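Local coordinates for protein CG4930 (Drosophila melanogaster, PDB 3ISM) that inhibits endonuclease G by forming a complex with the nuclease, at residues C[92-95]-C[96-100]; C[61-64]-C[65-69]; C[31-34]-C[35-39]; C[128-131]-C[132-136]. The protein carries 1 engineered substitution. All coordinates share one frame; numbering follows the deposited sequence.

How the contacts relate
Contact 1, on helix 81-102, touches all three others. Its centre lies about 11 Å from the centre of contact 2, about 12 Å from that of contact 3 and about 13 Å from that of contact 4. Tyr95 OH probably hydrogen-bonds Arg67 NH1 at 2.9 Å, and Asp98 OD2 probably does the same with Tyr36 OH at 2.7 Å. Toward contact 4 the meeting is mixed: Leu92 packs on Leu131, and the Arg96 guanidinium lies against the backbone at Gln135 and Leu136. Contacts 2 and 3 also pack together through Thr62, Ala66 and Tyr36, whereas contact 4 stays about 11 Å from both, nearest atoms. Contact 1 alone reaches the CG8862 chain, through Glu94 and Asp98.

Contact 1: C[92-95]-C[96-100]; sequences LEEY and RGDAC
Arg96 N reaches back one turn to Leu92 O at 2.8 Å, a nearly straight bond (168° at the hydrogen) in the C-terminal half of helix 81-102. Ala99 N closes on Tyr95 O at 2.9 Å in the same i to i+4 pattern. The two bonds between them are longer, Gly97 N to Glu93 O at 3.1 Å and Asp98 N to Glu94 O at 3.3 Å.

On one side of the helix the acids Glu94 and Asp98 stand a turn apart. Asp98 swings CG beside its own backbone N (chi1 -71°), which turns the carboxylate back toward Glu94 and leaves Glu94 OE2 and Asp98 OD2 4.3 Å apart. A single water donates to both, at 2.6 Å from Glu94 OE2 and 2.7 Å from Asp98 OD2. Arg94 and Arg93 of the CG8862 chain form salt bridges with Glu94 and Asp98 respectively; together with the water and Tyr36 OH they probably offset the like charges. This face of the all-helical, Ku C-terminal-like domain is thus part of the surface that grips the nuclease.

The Tyr95 ring runs forward along the helix, CG anti to the backbone N (chi1 160°), and its CE1 rests obliquely against Ala99 CB at 4.0 Å. Its ring also meets that of Tyr107, and its hydroxyl bonds Arg67 on helix 52-75. Arg96 leaves the helix on another side as an extended chain; NE bonds Gly137 O and NH2 forms a salt bridge with Asp143, tying the helix to the loop beyond residue 136.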
loop_
_atom_site.group_PDB
_atom_site.type_symbol
_atom_site.label_atom_id
_atom_site.label_comp_id
_atom_site.label_asym_id
_atom_site.label_seq_id
_atom_site.Cartn_x
_atom_site.Cartn_y
_atom_site.Cartn_z
ATOM N N LEU C 92 -34.183 -13.206 18.315
ATOM C CA LEU C 92 -34.483 -12.905 16.915
ATOM C C LEU C 92 -33.590 -11.788 16.375
ATOM O O LEU C 92 -33.032 -11.906 15.285
ATOM C CB LEU C 92 -35.960 -12.546 16.726
ATOM C CG LEU C 92 -36.493 -12.324 15.305
ATOM C CD1 LEU C 92 -36.257 -13.550 14.467
ATOM C CD2 LEU C 92 -37.985 -12.009 15.362
ATOM N N GLU C 93 -33.465 -10.715 17.148
ATOM C CA GLU C 93 -32.609 -9.595 16.797
ATOM C C GLU C 93 -31.134 -9.995 16.612
ATOM O O GLU C 93 -30.522 -9.667 15.605
ATOM C CB GLU C 93 -32.723 -8.515 17.871
ATOM C CG GLU C 93 -32.120 -7.212 17.461
ATOM C CD GLU C 93 -32.887 -6.014 18.016
ATOM O OE1 GLU C 93 -33.570 -6.137 19.076
ATOM O OE2 GLU C 93 -32.800 -4.949 17.370
ATOM N N GLU C 94 -30.572 -10.693 17.596
ATOM C CA GLU C 94 -29.199 -11.198 17.496
ATOM C C GLU C 94 -29.033 -12.145 16.311
ATOM O O GLU C 94 -28.090 -12.007 15.516
ATOM C CB GLU C 94 -28.794 -11.911 18.788
ATOM C CG GLU C 94 -27.336 -12.363 18.844
ATOM C CD GLU C 94 -26.352 -11.222 19.033
ATOM O OE1 GLU C 94 -26.725 -10.190 19.624
ATOM O OE2 GLU C 94 -25.192 -11.368 18.602
ATOM N N TYR C 95 -29.955 -13.094 16.178
ATOM C CA TYR C 95 -29.877 -14.050 15.072
ATOM C C TYR C 95 -29.939 -13.350 13.696
ATOM O O TYR C 95 -29.084 -13.612 12.830
ATOM C CB TYR C 95 -30.883 -15.191 15.214
ATOM C CG TYR C 95 -31.175 -15.911 13.920
ATOM C CD1 TYR C 95 -30.145 -16.400 13.121
ATOM C CD2 TYR C 95 -32.483 -16.099 13.487
ATOM C CE1 TYR C 95 -30.417 -17.033 11.920
ATOM C CE2 TYR C 95 -32.752 -16.748 12.297
ATOM C CZ TYR C 95 -31.716 -17.212 11.525
ATOM O OH TYR C 95 -31.963 -17.864 10.349
ATOM N N ARG C 96 -30.914 -12.454 13.511
ATOM C CA ARG C 96 -31.030 -11.675 12.269
ATOM C C ARG C 96 -29.744 -10.899 11.900
ATOM O O ARG C 96 -29.366 -10.820 10.728
ATOM C CB ARG C 96 -32.190 -10.677 12.374
ATOM C CG ARG C 96 -32.452 -9.908 11.081
ATOM C CD ARG C 96 -33.642 -8.975 11.216
ATOM N NE ARG C 96 -34.089 -8.486 9.911
ATOM C CZ ARG C 96 -33.513 -7.479 9.257
ATOM N NH1 ARG C 96 -32.473 -6.838 9.788
ATOM N NH2 ARG C 96 -33.985 -7.095 8.087
ATOM N N GLY C 97 -29.100 -10.321 12.911
ATOM C CA GLY C 97 -27.867 -9.563 12.719
ATOM C C GLY C 97 -26.777 -10.421 12.115
ATOM O O GLY C 97 -26.012 -9.962 11.275
ATOM N N ASP C 98 -26.709 -11.675 12.546
ATOM C CA ASP C 98 -25.775 -12.634 11.958
ATOM C C ASP C 98 -26.220 -13.108 10.585
ATOM O O ASP C 98 -25.398 -13.231 9.670
ATOM C CB ASP C 98 -25.580 -13.830 12.892
ATOM C CG ASP C 98 -24.788 -13.466 14.122
ATOM O OD1 ASP C 98 -23.923 -12.580 14.017
ATOM O OD2 ASP C 98 -25.028 -14.038 15.195
ATOM N N ALA C 99 -27.517 -13.395 10.444
ATOM C CA ALA C 99 -28.047 -13.855 9.161
ATOM C C ALA C 99 -27.780 -12.873 8.010
ATOM O O ALA C 99 -27.529 -13.305 6.879
ATOM C CB ALA C 99 -29.524 -14.151 9.262
ATOM N N CYS C 100 -27.840 -11.568 8.297
ATOM C CA CYS C 100 -27.553 -10.525 7.306
ATOM C C CYS C 100 -26.147 -10.647 6.720
ATOM O O CYS C 100 -25.898 -10.186 5.604
ATOM C CB CYS C 100 -27.656 -9.126 7.928
ATOM S SG CYS C 100 -29.305 -8.550 8.370
HETATM O O HOH W 1 -24.029 -13.424 17.594
#

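Contact 2: C[61-64]-C[65-69]; sequences RTAA and AARDV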
loop_
_atom_site.group_PDB
_atom_site.type_symbol
_atom_site.label_atom_id
_atom_site.label_comp_id
_atom_site.label_asym_id
_atom_site.label_seq_id
_atom_site.Cartn_x
_atom_site.Cartn_y
_atom_site.Cartn_z
ATOM N N ARG C 61 -26.507 -24.753 11.218
ATOM C CA ARG C 61 -26.967 -25.494 12.390
ATOM C C ARG C 61 -27.247 -24.606 13.608
ATOM O O ARG C 61 -28.131 -24.897 14.393
ATOM C CB ARG C 61 -25.968 -26.584 12.785
ATOM C CG ARG C 61 -25.909 -27.794 11.854
ATOM C CD ARG C 61 -27.113 -28.726 12.028
ATOM N NE ARG C 61 -27.204 -29.323 13.370
ATOM C CZ ARG C 61 -26.519 -30.397 13.771
ATOM N NH1 ARG C 61 -25.672 -31.006 12.947
ATOM N NH2 ARG C 61 -26.675 -30.860 15.008
ATOM N N THR C 62 -26.479 -23.547 13.793
ATOM C CA THR C 62 -26.789 -22.599 14.860
ATOM C C THR C 62 -28.087 -21.816 14.562
ATOM O O THR C 62 -28.969 -21.679 15.429
ATOM C CB THR C 62 -25.610 -21.632 15.142
ATOM O OG1 THR C 62 -24.405 -22.394 15.333
ATOM C CG2 THR C 62 -25.895 -20.835 16.415
ATOM N N ALA C 63 -28.195 -21.322 13.329
ATOM C CA ALA C 63 -29.388 -20.637 12.869
ATOM C C ALA C 63 -30.650 -21.480 13.078
ATOM O O ALA C 63 -31.668 -20.962 13.540
ATOM C CB ALA C 63 -29.242 -20.278 11.398
ATOM N N ALA C 64 -30.581 -22.766 12.729
ATOM C CA ALA C 64 -31.743 -23.656 12.791
ATOM C C ALA C 64 -32.178 -23.873 14.231
ATOM O O ALA C 64 -33.378 -23.926 14.531
ATOM C CB ALA C 64 -31.456 -25.005 12.097
ATOM N N ALA C 65 -31.208 -23.985 15.127
ATOM C CA ALA C 65 -31.512 -24.096 16.551
ATOM C C ALA C 65 -32.145 -22.803 17.102
ATOM O O ALA C 65 -33.074 -22.844 17.924
ATOM C CB ALA C 65 -30.249 -24.450 17.327
ATOM N N ALA C 66 -31.639 -21.662 16.639
ATOM C CA ALA C 66 -32.192 -20.373 17.032
ATOM C C ALA C 66 -33.636 -20.222 16.562
ATOM O O ALA C 66 -34.487 -19.812 17.340
ATOM C CB ALA C 66 -31.330 -19.230 16.524
ATOM N N ARG C 67 -33.917 -20.581 15.311
ATOM C CA ARG C 67 -35.280 -20.501 14.771
ATOM C C ARG C 67 -36.284 -21.383 15.522
ATOM O O ARG C 67 -37.437 -20.982 15.716
ATOM C CB ARG C 67 -35.313 -20.857 13.284
ATOM C CG ARG C 67 -34.640 -19.836 12.411
ATOM C CD ARG C 67 -34.881 -20.100 10.933
ATOM N NE ARG C 67 -34.462 -21.425 10.504
ATOM C CZ ARG C 67 -33.257 -21.692 10.011
ATOM N NH1 ARG C 67 -32.362 -20.719 9.905
ATOM N NH2 ARG C 67 -32.950 -22.931 9.633
ATOM N N ASP C 68 -35.845 -22.581 15.909
ATOM C CA ASP C 68 -36.678 -23.538 16.657
ATOM C C ASP C 68 -37.116 -22.949 17.997
ATOM O O ASP C 68 -38.293 -22.958 18.339
ATOM C CB ASP C 68 -35.893 -24.826 16.905
ATOM C CG ASP C 68 -36.643 -25.815 17.797
ATOM O OD1 ASP C 68 -37.839 -26.087 17.535
ATOM O OD2 ASP C 68 -36.034 -26.334 18.762
ATOM N N VAL C 69 -36.141 -22.431 18.736
ATOM C CA VAL C 69 -36.347 -21.849 20.051
ATOM C C VAL C 69 -37.215 -20.580 20.012
ATOM O O VAL C 69 -38.087 -20.399 20.858
ATOM C CB VAL C 69 -34.969 -21.605 20.744
ATOM C CG1 VAL C 69 -35.078 -20.628 21.881
ATOM C CG2 VAL C 69 -34.423 -22.920 21.256
#
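Arg67 folds back over Ala63 and Ala64, the residues one turn before it on helix 52-75. Its backbone N bonds Ala63 O at 2.9 Å, and from there the side chain doubles back along the helix. CB lies 3.7 Å from Ala63 O. With CG placed beside the backbone N (chi1 -69°), that atom comes to 3.4 Å from the same Ala63 O. A bend at chi3 (-57°) then turns the guanidinium toward the helix wall: CZ approaches Ala64 CA at 3.7 Å, and one face of the flat group covers Ala63 O and Ala64 CA, both offset toward its rim. At the tip the two nitrogens part company. NH1 meets Ala63 CB at 3.5 Å and is hydrogen-bonded to Tyr95 OH on helix 81-102, while NH2 settles by Ala64, 3.5 Å from its CA and 3.6 Å from its CB.

Across the turn Ala66 N bonds Thr62 O at 2.9 Å, and the Ala66 methyl faces helix 32-43. The small alanine methyls probably let the guanidinium lie close to the backbone. Its contact there is largely van der Waals, probably with a weak electrostatic pull from Ala63 O; no hydrogen bond joins the guanidinium to this turn.

Contact 3: C[31-34]-C[35-39]; sequences DPVK and DYQKL
Asp35 N bonds Asp31 O at 3.1 Å, almost straight (175° at the hydrogen), and so closes the first turn of helix 32-43. Further backbone bonds continue it: Tyr36 N to Pro32 O at 2.9 Å, Gln37 N to Val33 O at 2.8 Å, and Lys38 N to Lys34 O at 3.0 Å, the last clearly more bent.

The polar side-chain link runs through water. One molecule accepts from Asp31 N at 2.8 Å and donates to Asp35 OD2 at 2.5 Å, which joins the residue before the helix to the side chain a turn later. Asp35 holds CG beside its own backbone N (chi1 -68°), bringing the carboxylate back toward the start of the helix; the same OD2 also takes the backbone N of Gly28 in the preceding loop.

The apolar and mixed contacts lie on other sides of the helix. Val33 and Gln37 run side by side and point the same way, Val33 CG1 touching Gln37 OE1 at 3.9 Å. Tyr36 sets its CB 3.4 Å from Val33 O, and that carbonyl oxygen lies at the ring edge, near its plane. The ring itself leads away from this turn to pack against helices 52-75 and 81-102, its hydroxyl on Asp98.

Asp31 holds the N-cap position and joins the turn through its backbone O and, by way of the water, its N. With Pro32 directly after it and an Asp one turn on, where negative charge probably suits the helix dipole, this is a typical helix N-terminus; it begins the first helix of the modelled chain, within the Ku C-terminal-like region.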
loop_
_atom_site.group_PDB
_atom_site.type_symbol
_atom_site.label_atom_id
_atom_site.label_comp_id
_atom_site.label_asym_id
_atom_site.label_seq_id
_atom_site.Cartn_x
_atom_site.Cartn_y
_atom_site.Cartn_z
ATOM N N ASP C 31 -31.270 -18.888 29.164
ATOM C CA ASP C 31 -30.628 -17.703 28.571
ATOM C C ASP C 31 -30.309 -17.954 27.097
ATOM O O ASP C 31 -29.148 -18.172 26.741
ATOM C CB ASP C 31 -29.360 -17.312 29.343
ATOM C CG ASP C 31 -28.890 -15.880 29.044
ATOM O OD1 ASP C 31 -29.356 -15.248 28.063
ATOM O OD2 ASP C 31 -28.027 -15.384 29.796
ATOM N N PRO C 32 -31.339 -17.896 26.231
ATOM C CA PRO C 32 -31.239 -18.289 24.820
ATOM C C PRO C 32 -30.200 -17.513 24.047
ATOM O O PRO C 32 -29.419 -18.112 23.298
ATOM C CB PRO C 32 -32.630 -17.968 24.254
ATOM C CG PRO C 32 -33.526 -17.914 25.438
ATOM C CD PRO C 32 -32.691 -17.417 26.572
ATOM N N VAL C 33 -30.200 -16.194 24.216
ATOM C CA VAL C 33 -29.294 -15.318 23.489
ATOM C C VAL C 33 -27.847 -15.675 23.822
ATOM O O VAL C 33 -27.019 -15.761 22.920
ATOM C CB VAL C 33 -29.558 -13.827 23.802
ATOM C CG1 VAL C 33 -28.641 -12.916 22.969
ATOM C CG2 VAL C 33 -31.017 -13.477 23.555
ATOM N N LYS C 34 -27.555 -15.901 25.105
ATOM C CA LYS C 34 -26.195 -16.291 25.532
ATOM C C LYS C 34 -25.735 -17.636 24.948
ATOM O O LYS C 34 -24.630 -17.739 24.416
ATOM C CB LYS C 34 -26.072 -16.270 27.061
ATOM C CG LYS C 34 -24.915 -17.093 27.638
ATOM C CD LYS C 34 -24.993 -17.174 29.167
ATOM C CE LYS C 34 -24.078 -18.267 29.707
ATOM N NZ LYS C 34 -23.811 -18.100 31.168
ATOM N N ASP C 35 -26.586 -18.661 25.036
ATOM C CA ASP C 35 -26.313 -19.956 24.386
ATOM C C ASP C 35 -26.052 -19.788 22.886
ATOM O O ASP C 35 -25.132 -20.398 22.337
ATOM C CB ASP C 35 -27.477 -20.932 24.591
ATOM C CG ASP C 35 -27.640 -21.370 26.040
ATOM O OD1 ASP C 35 -26.723 -21.137 26.864
ATOM O OD2 ASP C 35 -28.692 -21.964 26.351
ATOM N N TYR C 36 -26.860 -18.942 22.244
ATOM C CA TYR C 36 -26.743 -18.661 20.820
ATOM C C TYR C 36 -25.405 -17.985 20.496
ATOM O O TYR C 36 -24.696 -18.422 19.599
ATOM C CB TYR C 36 -27.918 -17.797 20.302
ATOM C CG TYR C 36 -27.676 -17.293 18.888
ATOM C CD1 TYR C 36 -27.916 -18.109 17.795
ATOM C CD2 TYR C 36 -27.166 -16.009 18.656
ATOM C CE1 TYR C 36 -27.673 -17.661 16.490
ATOM C CE2 TYR C 36 -26.921 -15.556 17.363
ATOM C CZ TYR C 36 -27.177 -16.392 16.286
ATOM O OH TYR C 36 -26.921 -15.969 15.003
ATOM N N GLN C 37 -25.073 -16.941 21.251
ATOM C CA GLN C 37 -23.825 -16.201 21.095
ATOM C C GLN C 37 -22.580 -17.070 21.310
ATOM O O GLN C 37 -21.548 -16.827 20.683
ATOM C CB GLN C 37 -23.796 -14.977 22.029
ATOM C CG GLN C 37 -24.692 -13.811 21.566
ATOM C CD GLN C 37 -24.730 -12.628 22.539
ATOM O OE1 GLN C 37 -24.786 -12.806 23.753
ATOM N NE2 GLN C 37 -24.716 -11.411 21.997
ATOM N N LYS C 38 -22.673 -18.074 22.185
ATOM C CA LYS C 38 -21.510 -18.920 22.482
ATOM C C LYS C 38 -21.218 -19.839 21.312
ATOM O O LYS C 38 -20.058 -20.064 20.975
ATOM C CB LYS C 38 -21.706 -19.731 23.769
ATOM C CG LYS C 38 -20.432 -20.413 24.282
ATOM C CD LYS C 38 -20.731 -21.403 25.419
ATOM C CE LYS C 38 -19.545 -22.326 25.678
ATOM N NZ LYS C 38 -19.840 -23.321 26.753
ATOM N N LEU C 39 -22.279 -20.346 20.688
ATOM C CA LEU C 39 -22.156 -21.184 19.503
ATOM C C LEU C 39 -21.542 -20.426 18.312
ATOM O O LEU C 39 -20.643 -20.932 17.656
ATOM C CB LEU C 39 -23.517 -21.767 19.119
ATOM C CG LEU C 39 -24.178 -22.727 20.116
ATOM C CD1 LEU C 39 -25.629 -22.947 19.721
ATOM C CD2 LEU C 39 -23.397 -24.047 20.223
HETATM O O HOH W 2 -30.238 -21.271 28.177
#

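Contact 4: C[128-131]-C[132-136]; sequences RDVL and VKKQL
A Schellman motif ends helix 124-132, following a widened, pi-type turn. Lys133 N reaches Arg128 O at 3.1 Å, five residues back, and the bond is bent (144° at the hydrogen). Lys134 N returns to ordinary spacing, bonding Val130 O at 3.0 Å. Gln135 then takes a positive phi of 50°, which reverses the chain and lets Leu136 N bond Leu131 O at 2.9 Å. Gln135 N closes on Val132 O at 3.0 Å; these last two bonds are the pair that defines the Schellman motif, and the second also completes a type I turn from Val132 to Gln135.

The reversal carries Leu136 back over the last turn. Its CG stands beside the backbone N (chi1 -56°), so that CD1 reaches Val130 CG1 at 3.9 Å, the two side chains crossing obliquely. Its CB lies 4.2 Å from Leu131 CD2, giving the apolar contact commonly found beside the bonds of this cap.

Helix 81-102 flanks this end: Ser89 meets Val130, Leu92 meets Leu131, Glu93 meets Lys134 and Arg96 meets Leu136. Leu136 O is also bonded by Tyr107 OH, which anchors the turn to helix 104-120.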
loop_
_atom_site.group_PDB
_atom_site.type_symbol
_atom_site.label_atom_id
_atom_site.label_comp_id
_atom_site.label_asym_id
_atom_site.label_seq_id
_atom_site.Cartn_x
_atom_site.Cartn_y
_atom_site.Cartn_z
ATOM N N ARG C 128 -46.577 -5.448 15.760
ATOM C CA ARG C 128 -46.348 -4.006 15.710
ATOM C C ARG C 128 -45.063 -3.538 16.398
ATOM O O ARG C 128 -44.298 -2.762 15.821
ATOM C CB ARG C 128 -47.550 -3.249 16.279
ATOM C CG ARG C 128 -48.788 -3.310 15.399
ATOM C CD ARG C 128 -49.889 -2.373 15.883
ATOM N NE ARG C 128 -50.325 -2.728 17.234
ATOM C CZ ARG C 128 -51.451 -3.376 17.515
ATOM N NH1 ARG C 128 -52.287 -3.736 16.540
ATOM N NH2 ARG C 128 -51.745 -3.657 18.778
ATOM N N ASP C 129 -44.826 -4.014 17.620
ATOM C CA ASP C 129 -43.753 -3.478 18.468
ATOM C C ASP C 129 -42.407 -4.125 18.188
ATOM O O ASP C 129 -41.364 -3.496 18.351
ATOM C CB ASP C 129 -44.093 -3.646 19.955
ATOM C CG ASP C 129 -45.403 -2.975 20.345
ATOM O OD1 ASP C 129 -45.773 -1.963 19.708
ATOM O OD2 ASP C 129 -46.062 -3.463 21.297
ATOM N N VAL C 130 -42.431 -5.387 17.783
ATOM C CA VAL C 130 -41.201 -6.112 17.540
ATOM C C VAL C 130 -40.890 -6.262 16.046
ATOM O O VAL C 130 -39.934 -5.640 15.558
ATOM C CB VAL C 130 -41.155 -7.475 18.288
ATOM C CG1 VAL C 130 -39.852 -8.174 18.019
ATOM C CG2 VAL C 130 -41.326 -7.262 19.804
ATOM N N LEU C 131 -41.669 -7.066 15.317
ATOM C CA LEU C 131 -41.312 -7.372 13.927
ATOM C C LEU C 131 -41.303 -6.128 13.027
ATOM O O LEU C 131 -40.396 -5.953 12.200
ATOM C CB LEU C 131 -42.205 -8.466 13.338
ATOM C CG LEU C 131 -42.101 -9.846 14.009
ATOM C CD1 LEU C 131 -42.965 -10.923 13.324
ATOM C CD2 LEU C 131 -40.668 -10.302 14.048
ATOM N N VAL C 132 -42.312 -5.275 13.191
ATOM C CA VAL C 132 -42.438 -4.066 12.389
ATOM C C VAL C 132 -41.500 -2.961 12.906
ATOM O O VAL C 132 -40.611 -2.506 12.168
ATOM C CB VAL C 132 -43.907 -3.554 12.318
ATOM C CG1 VAL C 132 -43.977 -2.170 11.679
ATOM C CG2 VAL C 132 -44.794 -4.544 11.559
ATOM N N LYS C 133 -41.674 -2.545 14.163
ATOM C CA LYS C 133 -40.903 -1.416 14.690
ATOM C C LYS C 133 -39.392 -1.646 14.682
ATOM O O LYS C 133 -38.631 -0.746 14.332
ATOM C CB LYS C 133 -41.347 -1.022 16.094
ATOM C CG LYS C 133 -40.872 0.377 16.472
ATOM C CD LYS C 133 -41.072 0.695 17.933
ATOM C CE LYS C 133 -40.488 2.076 18.247
ATOM N NZ LYS C 133 -39.579 2.001 19.428
ATOM N N LYS C 134 -38.957 -2.849 15.053
ATOM C CA LYS C 134 -37.525 -3.152 15.092
ATOM C C LYS C 134 -36.991 -3.585 13.724
ATOM O O LYS C 134 -35.823 -3.957 13.602
ATOM C CB LYS C 134 -37.215 -4.208 16.154
ATOM C CG LYS C 134 -37.372 -3.718 17.599
ATOM C CD LYS C 134 -37.044 -4.841 18.602
ATOM C CE LYS C 134 -37.597 -4.539 19.986
ATOM N NZ LYS C 134 -36.965 -3.343 20.601
ATOM N N GLN C 135 -37.860 -3.523 12.710
ATOM C CA GLN C 135 -37.531 -3.902 11.327
ATOM C C GLN C 135 -36.864 -5.281 11.235
ATOM O O GLN C 135 -35.764 -5.421 10.683
ATOM C CB GLN C 135 -36.700 -2.807 10.644
ATOM C CG GLN C 135 -37.379 -1.427 10.674
ATOM C CD GLN C 135 -36.595 -0.349 9.945
ATOM O OE1 GLN C 135 -36.170 -0.535 8.804
ATOM N NE2 GLN C 135 -36.409 0.797 10.603
ATOM N N LEU C 136 -37.530 -6.295 11.786
ATOM C CA LEU C 136 -36.948 -7.644 11.824
ATOM C C LEU C 136 -37.466 -8.583 10.740
ATOM O O LEU C 136 -37.386 -9.804 10.870
ATOM C CB LEU C 136 -37.060 -8.283 13.219
ATOM C CG LEU C 136 -36.440 -7.460 14.362
ATOM C CD1 LEU C 136 -36.742 -8.075 15.722
ATOM C CD2 LEU C 136 -34.926 -7.209 14.185
#